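Local coordinates for N-alpha-acetyltransferase 35, NatC auxiliary subunit (Saccharomyces cerevisiae, PDB 6YGA) that serves as the large auxiliary subunit of the NatC N-terminal acetyltransferase, which acetylates the N-terminal methionine of proteins such as L-A virus Gag, at the interface of chains A and B. Sequence-based numbering; all coordinates share one arbitrary frame. Chains: chain A, N-alpha-acetyltransferase 35, NatC auxiliary subunit; chain B, N-alpha-acetyltransferase 38, NatC auxiliary subunit.

Contact 1: the interface of chains A and B. Residues chain A 35, 39-41; chain B 30-33.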
loop_
_atom_site.group_PDB
_atom_site.type_symbol
_atom_site.label_atom_id
_atom_site.label_comp_id
_atom_site.label_asym_id
_atom_site.label_seq_id
_atom_site.Cartn_x
_atom_site.Cartn_y
_atom_site.Cartn_z
ATOM N N LEU A 35 -21.357 -8.246 39.279
ATOM C CA LEU A 35 -20.480 -8.873 38.300
ATOM C C LEU A 35 -19.063 -9.011 38.843
ATOM O O LEU A 35 -18.561 -8.129 39.548
ATOM C CB LEU A 35 -20.448 -8.051 37.012
ATOM C CG LEU A 35 -21.765 -7.742 36.302
ATOM C CD1 LEU A 35 -21.527 -6.713 35.208
ATOM C CD2 LEU A 35 -22.379 -9.006 35.724
ATOM N N ALA A 39 -15.676 -9.973 34.285
ATOM C CA ALA A 39 -16.839 -10.342 33.497
ATOM C C ALA A 39 -17.311 -9.201 32.600
ATOM O O ALA A 39 -17.200 -8.017 32.935
ATOM C CB ALA A 39 -17.977 -10.787 34.415
ATOM N N ILE A 40 -17.839 -9.585 31.439
ATOM C CA ILE A 40 -18.489 -8.682 30.498
ATOM C C ILE A 40 -19.836 -9.289 30.137
ATOM O O ILE A 40 -19.912 -10.477 29.802
ATOM C CB ILE A 40 -17.654 -8.466 29.222
ATOM C CG1 ILE A 40 -16.259 -7.944 29.547
ATOM C CG2 ILE A 40 -18.356 -7.504 28.273
ATOM C CD1 ILE A 40 -15.378 -7.889 28.328
ATOM N N VAL A 41 -20.889 -8.484 30.208
ATOM C CA VAL A 41 -22.218 -8.891 29.764
ATOM C C VAL A 41 -22.378 -8.454 28.313
ATOM O O VAL A 41 -22.316 -7.258 28.006
ATOM C CB VAL A 41 -23.314 -8.283 30.653
ATOM C CG1 VAL A 41 -24.695 -8.784 30.236
ATOM C CG2 VAL A 41 -23.045 -8.587 32.119
ATOM N N ALA B 30 -22.458 -4.002 25.002
ATOM C CA ALA B 30 -21.768 -4.678 26.091
ATOM C C ALA B 30 -21.661 -3.743 27.287
ATOM O O ALA B 30 -21.651 -2.517 27.139
ATOM C CB ALA B 30 -20.375 -5.155 25.659
ATOM N N VAL B 31 -21.589 -4.344 28.472
ATOM C CA VAL B 31 -21.348 -3.634 29.723
ATOM C C VAL B 31 -20.388 -4.476 30.553
ATOM O O VAL B 31 -20.447 -5.710 30.522
ATOM C CB VAL B 31 -22.664 -3.350 30.488
ATOM C CG1 VAL B 31 -23.377 -4.646 30.859
ATOM C CG2 VAL B 31 -22.404 -2.500 31.728
ATOM N N ASP B 32 -19.479 -3.815 31.270
ATOM C CA ASP B 32 -18.487 -4.498 32.086
ATOM C C ASP B 32 -18.761 -4.249 33.571
ATOM O O ASP B 32 -19.785 -3.672 33.950
ATOM C CB ASP B 32 -17.070 -4.067 31.686
ATOM C CG ASP B 32 -16.803 -2.592 31.939
ATOM O OD1 ASP B 32 -17.732 -1.869 32.357
ATOM O OD2 ASP B 32 -15.653 -2.157 31.713
ATOM N N ALA B 33 -17.819 -4.679 34.413
ATOM C CA ALA B 33 -18.021 -4.614 35.856
ATOM C C ALA B 33 -18.005 -3.181 36.373
ATOM O O ALA B 33 -18.639 -2.884 37.392
ATOM C CB ALA B 33 -16.956 -5.446 36.570
#
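A:Val41 and B:Val31 face each other as an antiparallel pair in which each amide N donates a hydrogen bond to the other's carbonyl O: N of A:Val41 to O of B:Val31 at 2.8 Å, nearly in line with the C=O bond (172°), and N of B:Val31 to O of A:Val41 at 3.0 Å, in the carbonyl plane. Strand 40-42 of chain A thereby lies along the end of strand 23-32 of chain B, and the bridge continues to A:Ile40 opposite B:Asp32.

The two valine side chains leave the same face of this small sheet and run side by side. The nearest approach is made by one branch of B:Val31: CG1 rests 3.6 Å from CB of A:Val41. That methyl sits between its own backbone N and carbonyl carbon (chi1 61°), which turns it toward the chain A strand, while CG2 of B:Val31 points away from this neighbour. On the opposite face, A:Ile40 uses its short branch. With CG1 beside the backbone N (chi1 -57°), CG2 is left to reach over the pairing, 3.6 Å from the carbonyl O of B:Val31 and 4.1 Å from the methyl CB of B:Ala30. The ethyl arm of A:Ile40 extends away from these two residues.

Beyond the paired residues, A:Leu35, just past helix 25-34, brings its CD1 methyl to 3.7 Å from the carbonyl O of B:Asp32. A:Ala39 and B:Ala33 approach through their backbones where the strands part.

Two backbone bonds and a thin apolar layer on each face thus extend the Sm-like sheet of the small subunit with a short strand of Naa35, tying the N-terminal region of the large auxiliary subunit to Naa38 within NatC.

Contact 2: the interface of chains A and B. Residues chain A 57, 63-66; chain B 22, 44, 51, 53.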
loop_
_atom_site.group_PDB
_atom_site.type_symbol
_atom_site.label_atom_id
_atom_site.label_comp_id
_atom_site.label_asym_id
_atom_site.label_seq_id
_atom_site.Cartn_x
_atom_site.Cartn_y
_atom_site.Cartn_z
ATOM N N VAL A 57 -16.229 8.854 24.275
ATOM C CA VAL A 57 -16.607 10.220 24.613
ATOM C C VAL A 57 -15.638 10.781 25.646
ATOM O O VAL A 57 -15.012 10.039 26.415
ATOM C CB VAL A 57 -18.059 10.276 25.124
ATOM C CG1 VAL A 57 -19.014 9.764 24.057
ATOM C CG2 VAL A 57 -18.212 9.467 26.411
ATOM N N ASP A 63 -12.887 11.800 20.282
ATOM C CA ASP A 63 -14.202 12.437 20.342
ATOM C C ASP A 63 -14.183 13.675 19.453
ATOM O O ASP A 63 -13.576 14.690 19.810
ATOM C CB ASP A 63 -14.571 12.803 21.785
ATOM C CG ASP A 63 -16.049 13.142 21.957
ATOM O OD1 ASP A 63 -16.711 13.503 20.964
ATOM O OD2 ASP A 63 -16.549 13.053 23.100
ATOM N N SER A 64 -14.860 13.593 18.301
ATOM C CA SER A 64 -14.948 14.728 17.389
ATOM C C SER A 64 -15.877 15.824 17.904
ATOM O O SER A 64 -15.844 16.944 17.382
ATOM C CB SER A 64 -15.404 14.255 16.005
ATOM O OG SER A 64 -16.555 13.432 16.093
ATOM N N SER A 65 -16.705 15.530 18.908
ATOM C CA SER A 65 -17.539 16.570 19.496
ATOM C C SER A 65 -16.721 17.573 20.296
ATOM O O SER A 65 -17.217 18.665 20.590
ATOM C CB SER A 65 -18.613 15.951 20.392
ATOM O OG SER A 65 -19.413 15.031 19.671
ATOM N N LEU A 66 -15.484 17.235 20.648
ATOM C CA LEU A 66 -14.645 18.107 21.455
ATOM C C LEU A 66 -13.634 18.886 20.625
ATOM O O LEU A 66 -12.719 19.490 21.194
ATOM C CB LEU A 66 -13.925 17.293 22.531
ATOM C CG LEU A 66 -14.809 16.418 23.421
ATOM C CD1 LEU A 66 -13.986 15.836 24.554
ATOM C CD2 LEU A 66 -16.009 17.188 23.964
ATOM N N ARG B 22 -25.011 17.267 25.589
ATOM C CA ARG B 22 -25.170 16.211 24.603
ATOM C C ARG B 22 -25.836 14.981 25.213
ATOM O O ARG B 22 -25.676 14.678 26.399
ATOM C CB ARG B 22 -23.812 15.835 24.007
ATOM C CG ARG B 22 -22.755 15.487 25.043
ATOM C CD ARG B 22 -21.350 15.444 24.446
ATOM N NE ARG B 22 -21.177 14.388 23.451
ATOM C CZ ARG B 22 -19.993 13.960 23.027
ATOM N NH1 ARG B 22 -18.884 14.494 23.519
ATOM N NH2 ARG B 22 -19.913 12.997 22.118
ATOM N N GLU B 44 -26.067 11.196 18.401
ATOM C CA GLU B 44 -25.681 12.266 19.313
ATOM C C GLU B 44 -26.614 13.454 19.111
ATOM O O GLU B 44 -26.623 14.065 18.038
ATOM C CB GLU B 44 -24.231 12.686 19.087
ATOM C CG GLU B 44 -23.685 13.610 20.171
ATOM C CD GLU B 44 -22.590 14.529 19.666
ATOM O OE1 GLU B 44 -22.705 15.026 18.526
ATOM O OE2 GLU B 44 -21.613 14.754 20.409
ATOM N N ARG B 51 -26.818 13.876 14.908
ATOM C CA ARG B 51 -25.849 13.257 14.013
ATOM C C ARG B 51 -25.561 11.838 14.480
ATOM O O ARG B 51 -25.727 11.503 15.656
ATOM C CB ARG B 51 -24.552 14.070 13.936
ATOM C CG ARG B 51 -23.737 14.089 15.220
ATOM C CD ARG B 51 -22.359 14.680 14.966
ATOM N NE ARG B 51 -21.441 14.470 16.083
ATOM C CZ ARG B 51 -20.116 14.453 15.963
ATOM N NH1 ARG B 51 -19.555 14.627 14.773
ATOM N NH2 ARG B 51 -19.350 14.259 17.027
HETATM N N MSE B 53 -22.915 8.589 15.013
HETATM C CA MSE B 53 -21.517 8.421 15.401
HETATM C C MSE B 53 -21.076 6.956 15.426
HETATM O O MSE B 53 -19.910 6.660 15.690
HETATM C CB MSE B 53 -21.266 9.063 16.771
HETATM C CG MSE B 53 -21.582 10.551 16.826
HETATM SE SE MSE B 53 -20.683 11.463 18.294
HETATM C CE MSE B 53 -21.231 10.297 19.754
#
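The 3-10 turn 64-66 of chain A, with A:Asp63 leading into it, meets a charged cluster on the Sm-like subunit formed by B:Arg22, B:Glu44 and B:Arg51. A:Asp63 and B:Arg22 approach from opposite directions in a salt bridge: NH1 of the guanidinium lies 2.8 Å from OD2, on the syn side of the carboxylate. The two flat groups are turned 59° apart, and the contacts to OD1 are weak. OD1 instead accepts the amide N of A:Ser65 at 2.9 Å, which ties the carboxylate to the turn that follows it.

B:Arg51 reaches both serines through one nitrogen. Its NH2 donates to OG of A:Ser65 at 2.8 Å and to OG of A:Ser64 at 3.1 Å, each hydroxyl tilted from the guanidinium plane. A:Ser65 OG, beside its own backbone N (chi1 -57°), also lies above one face of the B:Arg22 guanidinium, offset toward its rim. Its modelled approach to B:Glu44 is too short to be reliable.

B:Glu44, itself beside A:Ser65, forms salt bridges with both arginines: NE of B:Arg51 meets OE1 from above the carboxylate plane at 2.8 Å, and NH2 of B:Arg22 lies 3.0 Å from OE2. It thus probably orients both guanidinium groups toward chain A and offsets their charge.

B:Glu44 and B:Arg51 project from strands 42-46 and 49-54, whereas B:Arg22 comes from the loop preceding strand 23-32, so the turn of Naa35 docks where three segments of the small subunit converge.

About 24 Å separates the centres of contact 1 and contact 2, which share no residue. On chain B they are connected by strand 23-32: contact 1 uses its final residues, and contact 2 includes the residue immediately before its start. On chain A the two lie within a short stretch of sequence, joined by a segment containing the 3-10 helix 48-53 and strand 55-56. Naa35 therefore holds Naa38 at well-separated points by different means, backbone pairing in one and charged and polar side chains in the other, which likely fixes the orientation of the small subunit in the NatC heterotrimer.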